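Local coordinates for protein mnemiopsin 1 (Mnemiopsis leidyi, PDB 5VP3) that emits light when it binds calcium, as a ctenophore photoprotein of the EF-hand family, and probably does so by oxidising a bound coelenterazine, at residues 81-86 and 121-126; 130-135 and 177-182; 147-152 and 160-165. One frame throughout, in Å; residues are numbered along the deposited sequence.

The three contacts follow the chain from the middle of mnemiopsin 1 into its C-terminal pair of EF-hands. Interaction 1 closes before interaction 2 opens, and the two share helix 123-135: its first turn meets helix 71-87, its last turns meet the start of helix 179-190. Their centres lie about 14 Å apart, and Val81 packs on Tyr131 between them. Interaction 3 is nested inside the loop that interaction 2 closes, with centres about 13 Å apart; Leu135 touches Glu147 and Met151 there. Interactions 1 and 3 do not touch, their centres being about 21 Å apart. Helix 123-135 thus ties the paired C-terminal hands to the preceding part of the chain.

Interaction 1: 81-86 and 121-126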
# COMPACT_ATOMS: atom_id res chain seq x y z
N VAL A 81 -1.31 -0.11 8.18
CA VAL A 81 -0.04 0.08 7.52
C VAL A 81 0.94 -0.98 7.99
O VAL A 81 1.68 -1.55 7.19
CB VAL A 81 0.51 1.50 7.77
CG1 VAL A 81 1.87 1.64 7.19
CG2 VAL A 81 -0.37 2.52 7.12
N HIS A 82 0.95 -1.28 9.28
CA HIS A 82 1.86 -2.30 9.78
C HIS A 82 1.55 -3.65 9.13
O HIS A 82 2.46 -4.38 8.73
CB HIS A 82 1.73 -2.46 11.28
CG HIS A 82 2.61 -1.57 12.06
ND1 HIS A 82 2.33 -0.23 12.24
CD2 HIS A 82 3.74 -1.83 12.75
CE1 HIS A 82 3.27 0.30 13.01
NE2 HIS A 82 4.13 -0.65 13.33
N THR A 83 0.28 -4.01 9.09
CA THR A 83 -0.08 -5.31 8.53
C THR A 83 0.27 -5.36 7.06
O THR A 83 0.83 -6.35 6.57
CB THR A 83 -1.58 -5.55 8.72
OG1 THR A 83 -1.91 -5.55 10.11
CG2 THR A 83 -1.99 -6.88 8.10
N PHE A 84 -0.07 -4.30 6.34
CA PHE A 84 0.19 -4.24 4.91
C PHE A 84 1.67 -4.42 4.63
O PHE A 84 2.05 -5.27 3.81
CB PHE A 84 -0.30 -2.90 4.34
CG PHE A 84 -0.28 -2.84 2.83
CD1 PHE A 84 -1.21 -3.51 2.08
CD2 PHE A 84 0.66 -2.06 2.18
CE1 PHE A 84 -1.21 -3.42 0.71
CE2 PHE A 84 0.69 -1.96 0.80
CZ PHE A 84 -0.24 -2.64 0.05
N PHE A 85 2.54 -3.68 5.32
CA PHE A 85 3.94 -3.77 4.94
C PHE A 85 4.60 -5.03 5.48
O PHE A 85 5.48 -5.59 4.81
CB PHE A 85 4.68 -2.47 5.32
CG PHE A 85 4.44 -1.38 4.32
CD1 PHE A 85 5.21 -1.32 3.17
CD2 PHE A 85 3.38 -0.51 4.46
CE1 PHE A 85 4.98 -0.36 2.21
CE2 PHE A 85 3.14 0.47 3.50
CZ PHE A 85 3.95 0.52 2.36
N PHE A 86 4.14 -5.55 6.60
CA PHE A 86 4.57 -6.89 7.02
C PHE A 86 4.28 -7.91 5.94
O PHE A 86 5.10 -8.79 5.64
CB PHE A 86 3.86 -7.26 8.32
CG PHE A 86 4.32 -8.54 8.93
CD1 PHE A 86 5.67 -8.84 9.06
CD2 PHE A 86 3.38 -9.44 9.45
CE1 PHE A 86 6.08 -10.02 9.66
CE2 PHE A 86 3.78 -10.61 10.05
CZ PHE A 86 5.13 -10.91 10.15
N PRO A 121 -10.41 -11.53 3.49
CA PRO A 121 -10.35 -10.07 3.30
C PRO A 121 -9.06 -9.62 2.62
O PRO A 121 -7.98 -10.13 2.91
CB PRO A 121 -10.43 -9.52 4.73
CG PRO A 121 -11.02 -10.63 5.54
CD PRO A 121 -10.51 -11.90 4.91
N SER A 122 -9.20 -8.67 1.70
CA SER A 122 -8.06 -8.08 1.00
C SER A 122 -7.28 -7.17 1.93
O SER A 122 -7.86 -6.37 2.67
CB SER A 122 -8.52 -7.27 -0.20
OG SER A 122 -7.51 -6.34 -0.64
N LEU A 123 -5.96 -7.25 1.90
CA LEU A 123 -5.22 -6.37 2.78
C LEU A 123 -5.08 -5.00 2.17
O LEU A 123 -4.91 -4.02 2.90
CB LEU A 123 -3.85 -6.94 3.13
CG LEU A 123 -3.90 -8.30 3.83
CD1 LEU A 123 -2.50 -8.82 4.14
CD2 LEU A 123 -4.68 -8.18 5.12
N ILE A 124 -5.22 -4.91 0.85
CA ILE A 124 -5.25 -3.59 0.21
C ILE A 124 -6.51 -2.85 0.62
O ILE A 124 -6.47 -1.65 0.84
CB ILE A 124 -5.19 -3.70 -1.32
CG1 ILE A 124 -3.86 -4.30 -1.76
CG2 ILE A 124 -5.38 -2.29 -1.93
CD1 ILE A 124 -3.78 -4.53 -3.28
N ALA A 125 -7.64 -3.56 0.69
CA ALA A 125 -8.89 -2.92 1.11
C ALA A 125 -8.82 -2.50 2.56
O ALA A 125 -9.33 -1.45 2.93
CB ALA A 125 -10.07 -3.87 0.90
N LEU A 126 -8.21 -3.33 3.40
CA LEU A 126 -7.97 -2.94 4.79
C LEU A 126 -7.18 -1.62 4.87
O LEU A 126 -7.51 -0.73 5.66
CB LEU A 126 -7.21 -4.07 5.52
CG LEU A 126 -6.55 -3.75 6.87
CD1 LEU A 126 -7.59 -3.59 7.97
CD2 LEU A 126 -5.60 -4.80 7.30
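Phe84 reaches from helix 71-87 to the first turn of helix 123-135, where its ring lies against Ile124 and the backbone of Leu123. CG of Phe84 stands anti to its backbone N (chi1 -171°), and the ring extends from there toward the other helix. Ile124 CG1 comes to the ring at its edge, near the ring plane, 3.7 Å from Phe84 CE1. The neighbouring rim atom, Phe84 CD1, is 3.8 Å from Leu123 O, which approaches obliquely. Within its own helix, Phe84 also places CD2 over one face of the Phe85 ring, toward the rim.

A second, looser patch is aliphatic. Thr83 CG2 meets two leucine methyls, Leu123 CD2 and Leu126 CD2, each at 4.2 Å. The threonine hydroxyl is engaged elsewhere, bonded to Ala79 O one turn back. Only 205 Å² is buried between the segments, and the contact is held by apolar packing. Ser122 caps the helix that carries Ile124: its OG accepts from Ala125 N at 3.1 Å, with an N-H...O angle of 162°. Glu112 binds Ser122 OG as well as the amides of Leu123 and Ile124.

Around this pair, Phe108 of helix 101-117 meets the Phe84 ring, Arg187 of helix 179-190 touches Ile124, and Val81 and Phe85 pack against Ile56 of helix 53-66.

Interaction 2: 130-135 and 177-182; sequences AYYDVL and LERPEL. With CD (cadmium ion), chain D.
In the C-terminal EF-hand pair, the exiting helix of the last hand begins beside the entering helix of the hand before it, and Tyr132 of helix 123-135 joins the two. Its CG stands anti to the backbone N (chi1 -165°), and the ring reaches across to the start of helix 179-190. In the conformer described here, one of two for this arginine, Arg179 CG sits over the centre of one Tyr132 ring face, 3.4 Å from the centroid and 10° off the normal, a CH-pi contact. The arginine chain runs extended from CG to NE, crossing the tyrosine at about a right angle, and lays one guanidinium face over Tyr132 CE2, the two planes 38° apart. Asp133 OD1 meets Arg179 NH2 at 3.5 Å in a long, tentative salt bridge at the guanidinium edge. At the ring edge, Tyr132 CD1 touches Leu182 CD2 at 3.6 Å.

Tyr132 OH lies 3.0 Å from Leu177 O, with Gly141 O also a partner, so one proton faces two carbonyls. A phenylalanine here would probably keep the ring packing but leave these carbonyls without their phenol partner.

Just beyond, Glu178 OE1 and Glu181 OE1 bind cadmium at 2.2 and 2.4 Å; Asp170, Thr174 and Lys176 O complete the site. Leu177 also shares backbone hydrogen bonds with Val143, the pairing of neighbouring metal loops that is characteristic of paired EF-hands.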
# COMPACT_ATOMS: atom_id res chain seq x y z
N ALA A 130 -8.85 2.05 6.18
CA ALA A 130 -8.31 2.74 7.34
C ALA A 130 -7.87 4.15 6.98
O ALA A 130 -8.07 5.11 7.75
CB ALA A 130 -7.14 1.97 7.93
N TYR A 131 -7.23 4.31 5.84
CA TYR A 131 -6.84 5.65 5.44
C TYR A 131 -8.06 6.50 5.18
O TYR A 131 -8.05 7.71 5.44
CB TYR A 131 -6.00 5.59 4.19
CG TYR A 131 -4.52 5.66 4.40
CD1 TYR A 131 -3.78 4.52 4.54
CD2 TYR A 131 -3.86 6.88 4.41
CE1 TYR A 131 -2.40 4.58 4.69
CE2 TYR A 131 -2.51 6.95 4.59
CZ TYR A 131 -1.78 5.78 4.74
OH TYR A 131 -0.41 5.79 4.88
N TYR A 132 -9.11 5.89 4.64
CA TYR A 132 -10.32 6.61 4.26
C TYR A 132 -10.74 7.56 5.36
O TYR A 132 -10.91 8.75 5.14
CB TYR A 132 -11.44 5.61 3.98
CG TYR A 132 -12.64 6.15 3.26
CD1 TYR A 132 -12.69 6.15 1.89
CD2 TYR A 132 -13.77 6.58 3.96
CE1 TYR A 132 -13.83 6.62 1.19
CE2 TYR A 132 -14.90 7.05 3.29
CZ TYR A 132 -14.92 7.06 1.91
OH TYR A 132 -16.03 7.50 1.26
N ASP A 133 -10.94 7.01 6.54
CA ASP A 133 -11.44 7.81 7.64
C ASP A 133 -10.45 8.88 8.03
O ASP A 133 -10.83 9.95 8.48
CB ASP A 133 -11.76 6.89 8.82
CG ASP A 133 -12.85 5.90 8.50
OD1 ASP A 133 -13.71 6.22 7.66
OD2 ASP A 133 -12.84 4.82 9.11
N VAL A 134 -9.16 8.61 7.91
CA VAL A 134 -8.20 9.64 8.26
C VAL A 134 -8.21 10.75 7.22
O VAL A 134 -8.12 11.94 7.56
CB VAL A 134 -6.82 8.97 8.43
CG1 VAL A 134 -5.73 9.98 8.63
CG2 VAL A 134 -6.85 8.06 9.64
N LEU A 135 -8.34 10.39 5.95
CA LEU A 135 -8.41 11.39 4.88
C LEU A 135 -9.65 12.25 5.00
O LEU A 135 -9.66 13.41 4.59
CB LEU A 135 -8.41 10.71 3.50
CG LEU A 135 -7.09 10.42 2.78
CD1 LEU A 135 -6.24 9.67 3.63
CD2 LEU A 135 -7.40 9.60 1.56
N LEU A 177 -14.79 10.41 -3.58
CA LEU A 177 -14.42 8.99 -3.60
C LEU A 177 -15.14 8.30 -2.45
O LEU A 177 -14.84 8.56 -1.29
CB LEU A 177 -12.93 8.79 -3.48
CG LEU A 177 -12.09 9.40 -4.57
CD1 LEU A 177 -10.60 9.14 -4.26
CD2 LEU A 177 -12.47 8.85 -5.91
N GLU A 178 -16.12 7.46 -2.78
CA GLU A 178 -16.71 6.56 -1.80
C GLU A 178 -15.73 5.39 -1.57
O GLU A 178 -14.76 5.22 -2.30
CB GLU A 178 -18.08 6.11 -2.30
CG GLU A 178 -19.12 7.26 -2.39
CD GLU A 178 -18.98 8.20 -3.58
OE1 GLU A 178 -18.46 7.80 -4.66
OE2 GLU A 178 -19.39 9.38 -3.42
N ARG A 179 -16.02 4.57 -0.55
CA ARG A 179 -15.02 3.60 -0.09
C ARG A 179 -14.56 2.63 -1.18
O ARG A 179 -13.36 2.32 -1.21
CB ARG A 179 -15.54 2.86 1.15
CG ARG A 179 -15.57 3.74 2.42
CD ARG A 179 -16.05 3.03 3.71
NE ARG A 179 -16.02 3.95 4.85
CZ ARG A 179 -17.02 4.78 5.19
NH1 ARG A 179 -18.15 4.80 4.50
NH2 ARG A 179 -16.89 5.60 6.23
N PRO A 180 -15.42 2.13 -2.07
CA PRO A 180 -14.93 1.26 -3.16
C PRO A 180 -14.09 1.98 -4.18
O PRO A 180 -13.26 1.36 -4.86
CB PRO A 180 -16.23 0.72 -3.80
CG PRO A 180 -17.31 0.94 -2.76
CD PRO A 180 -16.89 2.20 -2.04
N GLU A 181 -14.25 3.27 -4.30
CA GLU A 181 -13.45 3.96 -5.28
C GLU A 181 -12.07 4.27 -4.73
O GLU A 181 -11.11 4.39 -5.50
CB GLU A 181 -14.15 5.23 -5.72
CG GLU A 181 -15.52 4.97 -6.38
CD GLU A 181 -16.26 6.24 -6.75
OE1 GLU A 181 -16.00 7.23 -6.04
OE2 GLU A 181 -17.01 6.26 -7.77
N LEU A 182 -11.95 4.44 -3.42
CA LEU A 182 -10.61 4.62 -2.88
C LEU A 182 -9.88 3.28 -2.89
O LEU A 182 -8.68 3.23 -3.18
CB LEU A 182 -10.66 5.23 -1.48
CG LEU A 182 -9.31 5.60 -0.87
CD1 LEU A 182 -8.66 6.77 -1.52
CD2 LEU A 182 -9.38 5.85 0.62
CD CD D . -17.74 8.74 -6.47

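Interaction 3: 147-152 and 160-165; sequences ELKTMM and EAAYTF. With CD (cadmium ion), chain C.
Ala162 sets its methyl group against both Lys149 and Met152, where the exiting helix of one EF-hand, 145-154, meets the entering helix of the next, 161-169. CB of Ala162 lies 3.5 Å from Lys149 CG and 3.8 Å from Met152 CG, while Leu148 CD2 approaches the same residue at its carbonyl oxygen. The CA atoms of Lys149 and Ala162 are 5.4 Å apart, a close approach that the small alanine side chain permits. The two short helical segments run at 127° to each other, their axes 9.1 Å apart at the closest.

Next along, Tyr163 has its CB directed away from the other helix, yet the ring returns its hydroxyl to the lysine. A bend at chi3 (85°) turns Lys149 CE toward Tyr163 OH, with CD also alongside it.

At Phe165 the partner is Met152. The bend at chi2 (-57°) turns its SD, and an extended chi3 carries Met152 CE to 3.6 Å from Phe165 CD2, obliquely to the ring. Leu185 of helix 179-190 touches both Leu148 and Phe165. One residue before Leu148, Glu147 grips cadmium with both carboxylate oxygens. Back at Tyr163, Lys149 NZ, also salt-bridged to Glu146, donates to Tyr163 OH at 2.8 Å.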
# COMPACT_ATOMS: atom_id res chain seq x y z
N GLU A 147 -9.28 16.54 0.20
CA GLU A 147 -8.84 15.48 1.10
C GLU A 147 -7.82 14.57 0.43
O GLU A 147 -6.87 14.12 1.09
CB GLU A 147 -10.06 14.73 1.65
CG GLU A 147 -10.82 15.64 2.63
CD GLU A 147 -12.17 15.10 3.10
OE1 GLU A 147 -12.68 15.53 4.14
OE2 GLU A 147 -12.76 14.25 2.42
N LEU A 148 -7.94 14.32 -0.88
CA LEU A 148 -6.96 13.42 -1.51
C LEU A 148 -5.64 14.14 -1.76
O LEU A 148 -4.57 13.53 -1.64
CB LEU A 148 -7.49 12.86 -2.83
CG LEU A 148 -6.56 11.86 -3.51
CD1 LEU A 148 -6.47 10.54 -2.68
CD2 LEU A 148 -6.98 11.58 -4.94
N LYS A 149 -5.70 15.43 -2.10
CA LYS A 149 -4.49 16.24 -2.23
C LYS A 149 -3.67 16.22 -0.94
O LYS A 149 -2.44 16.15 -0.97
CB LYS A 149 -4.87 17.69 -2.60
CG LYS A 149 -5.32 17.91 -4.06
CD LYS A 149 -6.05 19.27 -4.22
CE LYS A 149 -5.11 20.45 -4.44
NZ LYS A 149 -5.86 21.73 -4.50
N THR A 150 -4.33 16.35 0.20
CA THR A 150 -3.60 16.27 1.45
C THR A 150 -2.79 14.99 1.49
O THR A 150 -1.62 15.01 1.87
CB THR A 150 -4.56 16.37 2.60
OG1 THR A 150 -5.23 17.63 2.48
CG2 THR A 150 -3.83 16.28 3.92
N MET A 151 -3.39 13.88 1.05
CA MET A 151 -2.65 12.62 1.03
C MET A 151 -1.45 12.70 0.11
O MET A 151 -0.40 12.08 0.37
CB MET A 151 -3.55 11.47 0.60
CG MET A 151 -2.86 10.12 0.81
SD MET A 151 -3.71 8.65 0.17
CE MET A 151 -3.19 8.66 -1.52
N MET A 152 -1.60 13.37 -1.03
CA MET A 152 -0.48 13.53 -1.94
C MET A 152 0.64 14.32 -1.26
O MET A 152 1.82 13.96 -1.35
CB MET A 152 -0.93 14.25 -3.20
CG MET A 152 -2.04 13.53 -3.97
SD MET A 152 -1.44 11.88 -4.35
CE MET A 152 -2.88 11.04 -4.99
N GLU A 160 -1.09 18.05 -7.81
CA GLU A 160 -1.81 17.93 -9.08
C GLU A 160 -2.00 16.48 -9.54
O GLU A 160 -2.86 16.23 -10.38
CB GLU A 160 -1.09 18.74 -10.17
CG GLU A 160 0.41 18.41 -10.38
CD GLU A 160 1.15 19.46 -11.22
OE1 GLU A 160 0.55 20.00 -12.19
OE2 GLU A 160 2.33 19.75 -10.91
N ALA A 161 -1.21 15.53 -9.03
CA ALA A 161 -1.53 14.14 -9.33
C ALA A 161 -2.92 13.77 -8.81
O ALA A 161 -3.58 12.89 -9.38
CB ALA A 161 -0.48 13.21 -8.73
N ALA A 162 -3.38 14.44 -7.75
CA ALA A 162 -4.67 14.08 -7.15
C ALA A 162 -5.80 14.21 -8.17
O ALA A 162 -6.64 13.31 -8.29
CB ALA A 162 -4.94 14.96 -5.93
N TYR A 163 -5.84 15.33 -8.91
CA TYR A 163 -6.93 15.56 -9.85
C TYR A 163 -7.04 14.41 -10.85
O TYR A 163 -8.15 13.95 -11.16
CB TYR A 163 -6.75 16.90 -10.56
CG TYR A 163 -6.88 18.09 -9.61
CD1 TYR A 163 -8.13 18.55 -9.19
CD2 TYR A 163 -5.74 18.73 -9.12
CE1 TYR A 163 -8.24 19.63 -8.31
CE2 TYR A 163 -5.83 19.80 -8.25
CZ TYR A 163 -7.08 20.25 -7.84
OH TYR A 163 -7.14 21.32 -6.97
N THR A 164 -5.90 13.90 -11.31
CA THR A 164 -5.89 12.79 -12.27
C THR A 164 -6.49 11.53 -11.66
O THR A 164 -7.41 10.92 -12.23
CB THR A 164 -4.45 12.52 -12.72
OG1 THR A 164 -3.80 13.75 -13.06
CG2 THR A 164 -4.42 11.57 -13.92
N PHE A 165 -5.93 11.09 -10.53
CA PHE A 165 -6.40 9.87 -9.88
C PHE A 165 -7.87 9.97 -9.54
O PHE A 165 -8.63 9.02 -9.74
CB PHE A 165 -5.63 9.62 -8.59
CG PHE A 165 -4.22 9.18 -8.78
CD1 PHE A 165 -3.93 7.89 -9.21
CD2 PHE A 165 -3.18 10.04 -8.48
CE1 PHE A 165 -2.62 7.47 -9.36
CE2 PHE A 165 -1.86 9.63 -8.63
CZ PHE A 165 -1.59 8.33 -9.07
CD CD C . -14.68 14.27 3.51
O HOH W 1 -15.61 15.92 1.58